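Local coordinates for protein Vlm2 (Streptomyces tsusimaensis, PDB 6ECB) that is a nonribosomal peptide synthetase of valinomycin (depsipeptide) biosynthesis, represented here by its C-terminal thioesterase domain, a hydrolase that works through acyl-enzyme intermediates, at residues T139-G144 against F253-N258; I162-I167 against D176-L181; L171-D176 against Q188-R193; R241-A246 against F266-G271. All coordinates share one frame; numbering follows the deposited sequence.

How the interactions relate
The four contacts form two pairs within one alpha/beta-hydrolase domain. Interactions 1 and 4, with centres about 13 Å apart, lie by the sheet: segment 139-144 follows strand 134-137, segment 241-246 starts at the last residue of strand 237-241, and segment 266-271 leaves the edge strand 264-268. They touch where F253 meets R241, H245 and F266. Interactions 2 and 3, centred about 8 Å apart, share D176 and helix 175-179 between strands 134-137 and 237-241. Interaction 2 is centred about 28 Å from interaction 1. Along the chain 139-144 comes first, then interactions 2 and 3, then 241-246, 253-258 and 266-271. One pair borders the presumed triad acid; the other probably belongs to the lid.

Interaction 1: residues T139-G144 against F253-N258; sequences TPPRLG and FSAWEN
In this alpha/beta-hydrolase fold the loop after strand 134-137 carries D138, the probable acid of a Ser-His-Asp triad, and the residues just beyond it, T139-P141, pack against a turn that enters the 3-10 segment beginning at S254. Two CH-pi contacts dominate the apolar part. P141 CD stands over one face of the W256 indole, 3.4 Å from the centroid of the five-membered ring and 12° off its normal. P140 CG sits over the centre of the F253 phenyl, 4.0 Å from that centroid. Two consecutive prolines therefore each meet an aromatic face, supplied by residues three positions apart. Both aromatics hold CG anti to the carbonyl carbon (chi1 -82° in W256), which brings both rings to the proline loop. Simple apolar packing adds P141 CG against A255 CB at 3.9 Å. The F253 ring also touches D138 and meets the H245 ring, placing the contact beside the presumed catalytic acid. An alanine at W256 would remove the indole face and its N-H, and would probably loosen P141 and leave T139 O short of a donor. The polar part is a single strong bond: W256 NE1 donates to T139 O over 2.8 Å at an N-H...O angle of 161°, with the oxygen in the indole plane and the N-H directed in the carbonyl plane at a lone pair.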
loop_
_atom_site.group_PDB
_atom_site.type_symbol
_atom_site.label_atom_id
_atom_site.label_comp_id
_atom_site.label_asym_id
_atom_site.label_seq_id
_atom_site.Cartn_x
_atom_site.Cartn_y
_atom_site.Cartn_z
ATOM N N THR A 139 5.764 -8.101 1.335
ATOM C CA THR A 139 6.886 -7.808 0.469
ATOM C C THR A 139 8.166 -8.013 1.269
ATOM O O THR A 139 8.234 -7.580 2.421
ATOM C CB THR A 139 6.897 -6.366 -0.119
ATOM O OG1 THR A 139 8.016 -6.232 -1.003
ATOM C CG2 THR A 139 7.045 -5.329 0.905
ATOM N N PRO A 140 9.179 -8.627 0.673
ATOM C CA PRO A 140 10.510 -8.617 1.287
ATOM C C PRO A 140 11.135 -7.246 1.176
ATOM O O PRO A 140 10.707 -6.403 0.369
ATOM C CB PRO A 140 11.306 -9.629 0.448
ATOM C CG PRO A 140 10.361 -10.264 -0.471
ATOM C CD PRO A 140 9.219 -9.294 -0.639
ATOM N N PRO A 141 12.231 -7.019 1.878
ATOM C CA PRO A 141 12.899 -5.726 1.721
ATOM C C PRO A 141 13.493 -5.550 0.344
ATOM O O PRO A 141 13.554 -4.411 -0.145
ATOM C CB PRO A 141 13.967 -5.725 2.835
ATOM C CG PRO A 141 14.020 -7.051 3.389
ATOM C CD PRO A 141 12.759 -7.804 3.009
ATOM N N ARG A 142 13.904 -6.632 -0.316
ATOM C CA ARG A 142 14.224 -6.589 -1.735
ATOM C C ARG A 142 12.922 -6.526 -2.522
ATOM O O ARG A 142 12.137 -7.484 -2.504
ATOM C CB ARG A 142 15.003 -7.824 -2.164
ATOM C CG ARG A 142 16.418 -7.786 -1.818
ATOM C CD ARG A 142 17.159 -9.055 -2.296
ATOM N NE ARG A 142 17.371 -9.134 -3.738
ATOM C CZ ARG A 142 18.412 -8.611 -4.379
ATOM N NH1 ARG A 142 19.346 -7.933 -3.716
ATOM N NH2 ARG A 142 18.515 -8.744 -5.690
ATOM N N LEU A 143 12.694 -5.426 -3.229
ATOM C CA LEU A 143 11.441 -5.299 -3.968
ATOM C C LEU A 143 11.454 -6.257 -5.158
ATOM O O LEU A 143 12.474 -6.415 -5.827
ATOM C CB LEU A 143 11.235 -3.860 -4.438
ATOM C CG LEU A 143 9.912 -3.595 -5.173
ATOM C CD1 LEU A 143 8.667 -4.010 -4.364
ATOM C CD2 LEU A 143 9.814 -2.131 -5.566
ATOM N N GLY A 144 10.319 -6.925 -5.396
ATOM C CA GLY A 144 10.259 -7.922 -6.459
ATOM C C GLY A 144 10.159 -7.290 -7.839
ATOM O O GLY A 144 9.681 -6.167 -8.006
ATOM N N PHE A 253 12.098 -13.053 2.678
ATOM C CA PHE A 253 11.337 -12.329 3.684
ATOM C C PHE A 253 12.112 -12.188 4.984
ATOM O O PHE A 253 11.978 -11.172 5.666
ATOM C CB PHE A 253 9.996 -13.023 3.949
ATOM C CG PHE A 253 8.938 -12.658 2.944
ATOM C CD1 PHE A 253 8.150 -11.536 3.133
ATOM C CD2 PHE A 253 8.763 -13.399 1.797
ATOM C CE1 PHE A 253 7.182 -11.181 2.204
ATOM C CE2 PHE A 253 7.792 -13.031 0.861
ATOM C CZ PHE A 253 7.021 -11.922 1.072
ATOM N N SER A 254 12.893 -13.209 5.352
ATOM C CA SER A 254 13.582 -13.185 6.641
ATOM C C SER A 254 14.541 -12.010 6.750
ATOM O O SER A 254 14.905 -11.604 7.873
ATOM C CB SER A 254 14.321 -14.503 6.852
ATOM O OG SER A 254 15.429 -14.663 5.962
ATOM N N ALA A 255 14.962 -11.444 5.618
ATOM C CA ALA A 255 15.868 -10.303 5.654
ATOM C C ALA A 255 15.254 -9.073 6.317
ATOM O O ALA A 255 15.993 -8.133 6.610
ATOM C CB ALA A 255 16.359 -10.003 4.234
ATOM N N TRP A 256 13.933 -9.036 6.579
ATOM C CA TRP A 256 13.419 -7.918 7.380
ATOM C C TRP A 256 14.147 -7.819 8.706
ATOM O O TRP A 256 14.297 -6.717 9.233
ATOM C CB TRP A 256 11.907 -7.997 7.646
ATOM C CG TRP A 256 11.148 -7.467 6.478
ATOM C CD1 TRP A 256 10.343 -8.174 5.634
ATOM C CD2 TRP A 256 11.141 -6.117 6.009
ATOM N NE1 TRP A 256 9.838 -7.342 4.652
ATOM C CE2 TRP A 256 10.314 -6.076 4.856
ATOM C CE3 TRP A 256 11.749 -4.931 6.445
ATOM C CZ2 TRP A 256 10.112 -4.910 4.129
ATOM C CZ3 TRP A 256 11.552 -3.781 5.712
ATOM C CH2 TRP A 256 10.738 -3.778 4.575
ATOM N N GLU A 257 14.643 -8.939 9.226
ATOM C CA GLU A 257 15.382 -8.901 10.485
ATOM C C GLU A 257 16.672 -8.093 10.374
ATOM O O GLU A 257 17.139 -7.525 11.379
ATOM C CB GLU A 257 15.645 -10.332 10.959
ATOM C CG GLU A 257 16.271 -10.382 12.331
ATOM C CD GLU A 257 16.039 -11.701 13.075
ATOM O OE1 GLU A 257 15.408 -12.634 12.510
ATOM O OE2 GLU A 257 16.503 -11.787 14.242
ATOM N N ASN A 258 17.245 -7.981 9.173
ATOM C CA ASN A 258 18.422 -7.143 8.974
ATOM C C ASN A 258 18.155 -5.708 9.402
ATOM O O ASN A 258 19.088 -4.983 9.761
ATOM C CB ASN A 258 18.830 -7.066 7.506
ATOM C CG ASN A 258 19.194 -8.394 6.900
ATOM O OD1 ASN A 258 19.122 -9.446 7.532
ATOM N ND2 ASN A 258 19.627 -8.344 5.640
#

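Interaction 2: residues I162-I167 against D176-L181; sequences ILAMGI and DALKDL
Two helix ends, 157-165 and 175-179, meet here through three layers of side chains that differ in how they face one another. In the middle, A164 and L178 point at each other, and A164 CB touches L178 CB at 3.7 Å. The small alanine accounts for the close approach of the backbones, whose CA atoms at A164 and L178 are 5.5 Å apart. To one side L163, with CG anti to its backbone N (chi1 175°), crosses L178 at about a right angle, and the branches meet tip to tip, L163 CD2 to L178 CD1 at 4.1 Å. To the other side M165 and K179 cross obliquely. The first torsion of K179 sets its CG against A164 CB at 3.8 Å, and the extended remainder of the chain carries CE and NZ to the thioether. M165 is bent at chi2 and chi3 (-47° and -53°), and this folded shape sets its sulfur against the lysine terminus: M165 SD lies 3.3 Å from K179 NZ and equally close to K179 CE. The ammonium also reaches back one helical turn to D176, where K179 NZ and D176 OD1 form a weak salt bridge of 3.3 Å. No hydrogen bond links the two segments, so the join rests on apolar packing plus the thioether-ammonium contact, with the charged pair on its more exposed flank. L163 also packs on L190 of helix 183-194 and L213 of helix 206-220, so the pair sits among these helices in the probable lid, inserted between strands 134-137 and 237-241.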
loop_
_atom_site.group_PDB
_atom_site.type_symbol
_atom_site.label_atom_id
_atom_site.label_comp_id
_atom_site.label_asym_id
_atom_site.label_seq_id
_atom_site.Cartn_x
_atom_site.Cartn_y
_atom_site.Cartn_z
ATOM N N ILE A 162 -0.276 -4.142 -17.108
ATOM C CA ILE A 162 -0.128 -3.495 -15.806
ATOM C C ILE A 162 -1.488 -3.068 -15.278
ATOM O O ILE A 162 -1.797 -3.242 -14.095
ATOM C CB ILE A 162 0.817 -2.278 -15.908
ATOM C CG1 ILE A 162 2.221 -2.679 -16.357
ATOM C CG2 ILE A 162 0.841 -1.516 -14.592
ATOM C CD1 ILE A 162 2.866 -3.657 -15.474
ATOM N N LEU A 163 -2.291 -2.456 -16.140
ATOM C CA LEU A 163 -3.637 -2.053 -15.748
ATOM C C LEU A 163 -4.424 -3.258 -15.256
ATOM O O LEU A 163 -5.011 -3.235 -14.170
ATOM C CB LEU A 163 -4.335 -1.395 -16.934
ATOM C CG LEU A 163 -5.803 -0.998 -16.779
ATOM C CD1 LEU A 163 -6.179 0.058 -17.811
ATOM C CD2 LEU A 163 -6.741 -2.230 -16.927
ATOM N N ALA A 164 -4.412 -4.339 -16.038
ATOM C CA ALA A 164 -5.202 -5.522 -15.700
ATOM C C ALA A 164 -4.748 -6.136 -14.385
ATOM O O ALA A 164 -5.565 -6.443 -13.508
ATOM C CB ALA A 164 -5.095 -6.551 -16.820
ATOM N N MET A 165 -3.435 -6.312 -14.218
ATOM C CA MET A 165 -2.943 -7.025 -13.047
ATOM C C MET A 165 -2.962 -6.173 -11.786
ATOM O O MET A 165 -3.086 -6.720 -10.687
ATOM C CB MET A 165 -1.519 -7.542 -13.296
ATOM C CG MET A 165 -1.386 -8.542 -14.459
ATOM S SD MET A 165 -2.609 -9.892 -14.489
ATOM C CE MET A 165 -2.441 -10.559 -12.847
ATOM N N GLY A 166 -2.831 -4.853 -11.908
ATOM C CA GLY A 166 -2.782 -4.002 -10.732
ATOM C C GLY A 166 -4.163 -3.542 -10.300
ATOM O O GLY A 166 -4.851 -4.242 -9.549
ATOM N N ILE A 167 -4.607 -2.387 -10.800
ATOM C CA ILE A 167 -5.913 -1.881 -10.382
ATOM C C ILE A 167 -7.041 -2.799 -10.856
ATOM O O ILE A 167 -8.073 -2.913 -10.183
ATOM C CB ILE A 167 -6.096 -0.418 -10.844
ATOM C CG1 ILE A 167 -7.381 0.162 -10.247
ATOM C CG2 ILE A 167 -6.078 -0.307 -12.381
ATOM C CD1 ILE A 167 -7.326 1.651 -10.068
ATOM N N ASP A 176 -7.780 -11.506 -17.223
ATOM C CA ASP A 176 -7.493 -12.012 -18.563
ATOM C C ASP A 176 -8.314 -11.287 -19.622
ATOM O O ASP A 176 -7.827 -11.061 -20.737
ATOM C CB ASP A 176 -7.746 -13.521 -18.625
ATOM C CG ASP A 176 -6.741 -14.319 -17.800
ATOM O OD1 ASP A 176 -5.802 -13.709 -17.238
ATOM O OD2 ASP A 176 -6.894 -15.559 -17.716
ATOM N N ALA A 177 -9.552 -10.895 -19.298
ATOM C CA ALA A 177 -10.379 -10.189 -20.275
ATOM C C ALA A 177 -9.846 -8.781 -20.537
ATOM O O ALA A 177 -9.858 -8.308 -21.682
ATOM C CB ALA A 177 -11.830 -10.132 -19.794
ATOM N N LEU A 178 -9.373 -8.098 -19.489
ATOM C CA LEU A 178 -8.814 -6.762 -19.676
ATOM C C LEU A 178 -7.607 -6.796 -20.609
ATOM O O LEU A 178 -7.476 -5.942 -21.494
ATOM C CB LEU A 178 -8.433 -6.156 -18.325
ATOM C CG LEU A 178 -9.595 -5.762 -17.406
ATOM C CD1 LEU A 178 -9.097 -5.427 -15.995
ATOM C CD2 LEU A 178 -10.377 -4.595 -18.012
ATOM N N LYS A 179 -6.719 -7.781 -20.434
ATOM C CA LYS A 179 -5.529 -7.875 -21.279
ATOM C C LYS A 179 -5.889 -7.969 -22.758
ATOM O O LYS A 179 -5.199 -7.397 -23.612
ATOM C CB LYS A 179 -4.696 -9.088 -20.879
ATOM C CG LYS A 179 -4.099 -9.030 -19.503
ATOM C CD LYS A 179 -3.751 -10.437 -19.064
ATOM C CE LYS A 179 -3.067 -10.463 -17.722
ATOM N NZ LYS A 179 -3.158 -11.814 -17.104
ATOM N N ASP A 180 -6.953 -8.695 -23.089
ATOM C CA ASP A 180 -7.319 -8.886 -24.485
ATOM C C ASP A 180 -7.987 -7.649 -25.080
ATOM O O ASP A 180 -8.687 -7.763 -26.088
ATOM C CB ASP A 180 -8.244 -10.101 -24.628
ATOM N N LEU A 181 -7.780 -6.471 -24.491
ATOM C CA LEU A 181 -8.527 -5.287 -24.886
ATOM C C LEU A 181 -7.618 -4.113 -25.213
ATOM O O LEU A 181 -6.513 -4.000 -24.671
ATOM C CB LEU A 181 -9.484 -4.840 -23.774
ATOM C CG LEU A 181 -10.816 -5.561 -23.634
ATOM C CD1 LEU A 181 -11.520 -5.075 -22.377
ATOM C CD2 LEU A 181 -11.665 -5.318 -24.867
#

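Interaction 3: residues L171-D176 against Q188-R193; sequences LDQDRD and QLLLDR
R193 leaves helix 183-194 with CG anti to the backbone N (chi1 160°) and turns at chi2 (65°), while Q173 bends at chi2 (-79°); together these torsions bring the glutamine amide across the aliphatic part of the arginine. Q173 OE1 lies 3.5 Å from R193 CG, and the amide and guanidinium planes stand nearly perpendicular. Nearer the backbone, Q173 CG packs on L190 CD2 at 3.9 Å. L171 points at the helix too, its CD1 4.2 Å from L190 CB. A Schellman motif ends helix 167-170, with D172 as the C-prime residue at positive phi, and starts the loop. A water in the guanidinium plane sits between this turn and the arginine: R193 NE donates to it over 2.8 Å, and the water can donate to D172 O, though other acceptors compete for its protons. D172 OD1 pairs with R278. An alanine at Q173 would remove the amide and CG that lie against R193 and L190, and would probably leave the arginine chain less firmly placed and the loop less tightly packed on the helix. The link between loop and helix thus combines aliphatic and amide packing with one water held on R193 NE, while R193 NH1 forms a salt bridge with D197, so that different nitrogens of one guanidinium serve the water and the carboxylate.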
loop_
_atom_site.group_PDB
_atom_site.type_symbol
_atom_site.label_atom_id
_atom_site.label_comp_id
_atom_site.label_asym_id
_atom_site.label_seq_id
_atom_site.Cartn_x
_atom_site.Cartn_y
_atom_site.Cartn_z
ATOM N N LEU A 171 -9.880 -4.136 -8.203
ATOM C CA LEU A 171 -11.307 -3.974 -8.457
ATOM C C LEU A 171 -12.017 -5.295 -8.759
ATOM O O LEU A 171 -13.115 -5.281 -9.322
ATOM C CB LEU A 171 -11.533 -2.991 -9.609
ATOM C CG LEU A 171 -11.152 -1.532 -9.293
ATOM C CD1 LEU A 171 -11.324 -0.631 -10.522
ATOM C CD2 LEU A 171 -11.986 -0.991 -8.128
ATOM N N ASP A 172 -11.417 -6.430 -8.393
ATOM C CA ASP A 172 -12.050 -7.746 -8.563
ATOM C C ASP A 172 -12.502 -7.973 -10.007
ATOM O O ASP A 172 -13.580 -8.506 -10.279
ATOM C CB ASP A 172 -13.220 -7.915 -7.585
ATOM C CG ASP A 172 -12.755 -8.236 -6.164
ATOM O OD1 ASP A 172 -12.291 -9.376 -5.938
ATOM O OD2 ASP A 172 -12.839 -7.351 -5.278
ATOM N N GLN A 173 -11.659 -7.595 -10.954
ATOM C CA GLN A 173 -12.005 -7.701 -12.359
ATOM C C GLN A 173 -11.416 -8.960 -12.990
ATOM O O GLN A 173 -10.476 -9.572 -12.479
ATOM C CB GLN A 173 -11.525 -6.458 -13.116
ATOM C CG GLN A 173 -12.303 -5.222 -12.740
ATOM C CD GLN A 173 -13.645 -5.164 -13.420
ATOM O OE1 GLN A 173 -14.691 -5.438 -12.812
ATOM N NE2 GLN A 173 -13.633 -4.811 -14.702
ATOM N N ASP A 174 -12.020 -9.343 -14.105
ATOM C CA ASP A 174 -11.542 -10.423 -14.957
ATOM C C ASP A 174 -10.263 -9.961 -15.646
ATOM O O ASP A 174 -10.308 -9.321 -16.700
ATOM C CB ASP A 174 -12.614 -10.800 -15.969
ATOM C CG ASP A 174 -12.246 -12.016 -16.785
ATOM O OD1 ASP A 174 -11.038 -12.290 -16.954
ATOM O OD2 ASP A 174 -13.176 -12.700 -17.261
ATOM N N ARG A 175 -9.120 -10.286 -15.048
ATOM C CA ARG A 175 -7.852 -9.741 -15.525
ATOM C C ARG A 175 -7.518 -10.232 -16.930
ATOM O O ARG A 175 -7.041 -9.454 -17.768
ATOM C CB ARG A 175 -6.753 -10.106 -14.536
ATOM C CG ARG A 175 -6.901 -9.407 -13.205
ATOM C CD ARG A 175 -6.047 -10.071 -12.141
ATOM N NE ARG A 175 -6.536 -11.418 -11.853
ATOM C CZ ARG A 175 -6.147 -12.154 -10.816
ATOM N NH1 ARG A 175 -5.253 -11.681 -9.954
ATOM N NH2 ARG A 175 -6.658 -13.365 -10.640
ATOM N N ASP A 176 -7.780 -11.506 -17.223
ATOM C CA ASP A 176 -7.493 -12.012 -18.563
ATOM C C ASP A 176 -8.314 -11.287 -19.622
ATOM O O ASP A 176 -7.827 -11.061 -20.737
ATOM C CB ASP A 176 -7.746 -13.521 -18.625
ATOM C CG ASP A 176 -6.741 -14.319 -17.800
ATOM O OD1 ASP A 176 -5.802 -13.709 -17.238
ATOM O OD2 ASP A 176 -6.894 -15.559 -17.716
ATOM N N GLN A 188 -12.238 1.808 -19.694
ATOM C CA GLN A 188 -13.667 2.069 -19.573
ATOM C C GLN A 188 -14.353 0.977 -18.764
ATOM O O GLN A 188 -15.284 1.262 -18.003
ATOM C CB GLN A 188 -14.316 2.196 -20.940
ATOM C CG GLN A 188 -15.743 2.710 -20.852
ATOM C CD GLN A 188 -15.821 4.067 -20.170
ATOM O OE1 GLN A 188 -15.162 5.018 -20.587
ATOM N NE2 GLN A 188 -16.611 4.153 -19.099
ATOM N N LEU A 189 -13.904 -0.275 -18.901
ATOM C CA LEU A 189 -14.471 -1.337 -18.070
ATOM C C LEU A 189 -14.210 -1.073 -16.596
ATOM O O LEU A 189 -15.074 -1.321 -15.749
ATOM C CB LEU A 189 -13.901 -2.700 -18.451
ATOM C CG LEU A 189 -14.379 -3.356 -19.744
ATOM C CD1 LEU A 189 -13.756 -4.740 -19.820
ATOM C CD2 LEU A 189 -15.889 -3.430 -19.794
ATOM N N LEU A 190 -13.015 -0.587 -16.260
ATOM C CA LEU A 190 -12.743 -0.271 -14.869
ATOM C C LEU A 190 -13.669 0.833 -14.372
ATOM O O LEU A 190 -14.182 0.763 -13.251
ATOM C CB LEU A 190 -11.279 0.137 -14.678
ATOM C CG LEU A 190 -10.222 -0.897 -15.059
ATOM C CD1 LEU A 190 -8.846 -0.370 -14.698
ATOM C CD2 LEU A 190 -10.470 -2.237 -14.373
ATOM N N LEU A 191 -13.885 1.870 -15.187
ATOM C CA LEU A 191 -14.774 2.952 -14.777
ATOM C C LEU A 191 -16.205 2.446 -14.637
ATOM O O LEU A 191 -16.910 2.798 -13.682
ATOM C CB LEU A 191 -14.688 4.106 -15.782
ATOM C CG LEU A 191 -13.308 4.764 -15.876
ATOM C CD1 LEU A 191 -13.243 5.757 -17.027
ATOM C CD2 LEU A 191 -12.974 5.453 -14.576
ATOM N N ASP A 192 -16.643 1.612 -15.579
ATOM C CA ASP A 192 -17.970 1.010 -15.492
ATOM C C ASP A 192 -18.149 0.267 -14.168
ATOM O O ASP A 192 -19.224 0.311 -13.552
ATOM C CB ASP A 192 -18.167 0.060 -16.666
ATOM C CG ASP A 192 -18.404 0.786 -17.984
ATOM O OD1 ASP A 192 -18.652 2.012 -17.969
ATOM O OD2 ASP A 192 -18.343 0.116 -19.035
ATOM N N ARG A 193 -17.112 -0.443 -13.736
ATOM C CA ARG A 193 -17.148 -1.159 -12.463
ATOM C C ARG A 193 -17.157 -0.204 -11.277
ATOM O O ARG A 193 -17.800 -0.482 -10.258
ATOM C CB ARG A 193 -15.947 -2.106 -12.394
ATOM C CG ARG A 193 -15.534 -2.581 -10.979
ATOM C CD ARG A 193 -16.595 -3.458 -10.293
ATOM N NE ARG A 193 -16.153 -3.898 -8.967
ATOM C CZ ARG A 193 -16.134 -3.123 -7.883
ATOM N NH1 ARG A 193 -16.541 -1.861 -7.954
ATOM N NH2 ARG A 193 -15.701 -3.606 -6.722
HETATM O O HOH W 1 -15.784 -6.528 -9.902
#

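Interaction 4: residues R241-A246 against F266-G271; sequences RTKNHA and FVDIPG
At the edge of the hydrolase sheet, strand 237-241 runs parallel to the edge strand 264-268, and a parallel bridge pairs R241 with D268. The backbone side is tight. R241 N donates to V267 O at 2.9 Å and an N-H...O angle of 162°, then R241 O accepts from I269 N at 2.9 Å, this donor standing above the carbonyl plane. Buried I269 presses CG1 to 3.4 Å from R241 C, and T242 CB approaches G271 O to 3.4 Å. G271 has a positive phi (90°) at which a side chain would collide with the carbonyl oxygen before it, so glycine is required. T242 N hydrogen-bonds D138, the probable triad acid.

The outer side is looser and wet. R241, extended from CG to NE, runs alongside D268, and R241 NE forms a salt bridge with D268 OD1 at 3.2 Å. F266 CD2 lies over the centre of the guanidinium, with ring and guanidinium planes 24° apart. K243, curled by three successive bends, brings NZ to D268 OD2 at 3.3 Å from above the carboxylate plane. Waters fill in: one joins R241 NH2 to D268 OD1, another K243 NZ to the same oxygen, and a third links K243 N with I269 O and G271 O. D268 OD1 is thus gripped by one N-H and two waters. With two cations beside it, D268 is likely to stay ionised, its negative charge offset by R241 and K243.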
loop_
_atom_site.group_PDB
_atom_site.type_symbol
_atom_site.label_atom_id
_atom_site.label_comp_id
_atom_site.label_asym_id
_atom_site.label_seq_id
_atom_site.Cartn_x
_atom_site.Cartn_y
_atom_site.Cartn_z
ATOM N N ARG A 241 3.022 -12.447 5.565
ATOM C CA ARG A 241 3.479 -12.959 4.281
ATOM C C ARG A 241 2.596 -14.096 3.799
ATOM O O ARG A 241 2.266 -15.014 4.562
ATOM C CB ARG A 241 4.939 -13.454 4.356
ATOM C CG ARG A 241 5.169 -14.433 5.460
ATOM C CD ARG A 241 6.514 -15.164 5.324
ATOM N NE ARG A 241 6.828 -15.892 6.548
ATOM C CZ ARG A 241 8.058 -16.154 6.978
ATOM N NH1 ARG A 241 9.124 -15.780 6.274
ATOM N NH2 ARG A 241 8.219 -16.793 8.118
ATOM N N THR A 242 2.277 -14.045 2.512
ATOM C CA THR A 242 1.582 -15.148 1.865
ATOM C C THR A 242 2.577 -16.279 1.603
ATOM O O THR A 242 3.800 -16.107 1.713
ATOM C CB THR A 242 0.900 -14.695 0.570
ATOM O OG1 THR A 242 1.852 -14.173 -0.372
ATOM C CG2 THR A 242 -0.154 -13.629 0.862
ATOM N N LYS A 243 2.038 -17.445 1.271
ATOM C CA LYS A 243 2.824 -18.676 1.220
ATOM C C LYS A 243 2.803 -19.338 -0.150
ATOM O O LYS A 243 3.073 -20.531 -0.256
ATOM C CB LYS A 243 2.354 -19.647 2.297
ATOM C CG LYS A 243 2.490 -19.105 3.719
ATOM C CD LYS A 243 3.879 -18.471 4.015
ATOM C CE LYS A 243 5.032 -19.466 3.837
ATOM N NZ LYS A 243 4.928 -20.627 4.769
ATOM N N ASN A 244 2.561 -18.582 -1.203
ATOM C CA ASN A 244 2.572 -19.126 -2.553
ATOM C C ASN A 244 3.598 -18.428 -3.428
ATOM O O ASN A 244 3.453 -18.380 -4.650
ATOM C CB ASN A 244 1.182 -19.029 -3.170
ATOM C CG ASN A 244 0.180 -19.826 -2.405
ATOM O OD1 ASN A 244 0.336 -21.029 -2.239
ATOM N ND2 ASN A 244 -0.838 -19.152 -1.880
ATOM N N HIS A 245 4.638 -17.856 -2.814
ATOM C CA HIS A 245 5.693 -17.231 -3.586
ATOM C C HIS A 245 6.623 -18.283 -4.172
ATOM O O HIS A 245 6.785 -19.373 -3.622
ATOM C CB HIS A 245 6.521 -16.281 -2.708
ATOM C CG HIS A 245 5.758 -15.115 -2.182
ATOM N ND1 HIS A 245 5.424 -14.031 -2.965
ATOM C CD2 HIS A 245 5.277 -14.853 -0.946
ATOM C CE1 HIS A 245 4.787 -13.139 -2.223
ATOM N NE2 HIS A 245 4.673 -13.622 -1.000
ATOM N N ALA A 246 7.264 -17.930 -5.278
ATOM C CA ALA A 246 8.359 -18.745 -5.773
ATOM C C ALA A 246 9.410 -18.878 -4.672
ATOM O O ALA A 246 9.595 -17.964 -3.880
ATOM C CB ALA A 246 8.980 -18.116 -7.016
ATOM N N PHE A 266 7.017 -12.624 12.192
ATOM C CA PHE A 266 6.515 -13.075 10.902
ATOM C C PHE A 266 5.212 -13.832 11.107
ATOM O O PHE A 266 5.134 -14.709 11.975
ATOM C CB PHE A 266 7.547 -13.964 10.192
ATOM C CG PHE A 266 8.807 -13.239 9.836
ATOM C CD1 PHE A 266 9.869 -13.160 10.726
ATOM C CD2 PHE A 266 8.914 -12.576 8.624
ATOM C CE1 PHE A 266 11.028 -12.464 10.394
ATOM C CE2 PHE A 266 10.063 -11.885 8.299
ATOM C CZ PHE A 266 11.116 -11.821 9.184
ATOM N N VAL A 267 4.211 -13.511 10.295
ATOM C CA VAL A 267 2.884 -14.118 10.384
ATOM C C VAL A 267 2.461 -14.584 8.994
ATOM O O VAL A 267 2.389 -13.782 8.056
ATOM C CB VAL A 267 1.847 -13.130 10.946
ATOM C CG1 VAL A 267 0.460 -13.771 11.016
ATOM C CG2 VAL A 267 2.269 -12.641 12.320
ATOM N N ASP A 268 2.157 -15.870 8.859
ATOM C CA ASP A 268 1.695 -16.385 7.577
ATOM C C ASP A 268 0.236 -15.972 7.367
ATOM O O ASP A 268 -0.575 -16.037 8.303
ATOM C CB ASP A 268 1.810 -17.912 7.530
ATOM C CG ASP A 268 3.254 -18.420 7.453
ATOM O OD1 ASP A 268 4.206 -17.643 7.315
ATOM O OD2 ASP A 268 3.431 -19.643 7.504
ATOM N N ILE A 269 -0.097 -15.573 6.142
ATOM C CA ILE A 269 -1.474 -15.206 5.794
ATOM C C ILE A 269 -1.894 -15.956 4.537
ATOM O O ILE A 269 -1.052 -16.364 3.722
ATOM C CB ILE A 269 -1.629 -13.681 5.594
ATOM C CG1 ILE A 269 -0.566 -13.115 4.636
ATOM C CG2 ILE A 269 -1.533 -12.968 6.938
ATOM C CD1 ILE A 269 -0.826 -11.690 4.149
ATOM N N PRO A 270 -3.202 -16.117 4.326
ATOM C CA PRO A 270 -3.685 -16.802 3.125
ATOM C C PRO A 270 -3.671 -15.897 1.906
ATOM O O PRO A 270 -3.489 -14.682 1.980
ATOM C CB PRO A 270 -5.129 -17.182 3.494
ATOM C CG PRO A 270 -5.558 -16.076 4.384
ATOM C CD PRO A 270 -4.316 -15.718 5.209
ATOM N N GLY A 271 -3.936 -16.522 0.766
ATOM C CA GLY A 271 -3.969 -15.814 -0.492
ATOM C C GLY A 271 -2.610 -15.794 -1.161
ATOM O O GLY A 271 -1.664 -16.483 -0.757
HETATM O O HOH W 2 5.612 -16.848 9.360
HETATM O O HOH W 3 -0.826 -17.721 1.376
HETATM O O HOH W 4 6.395 -19.561 6.923
#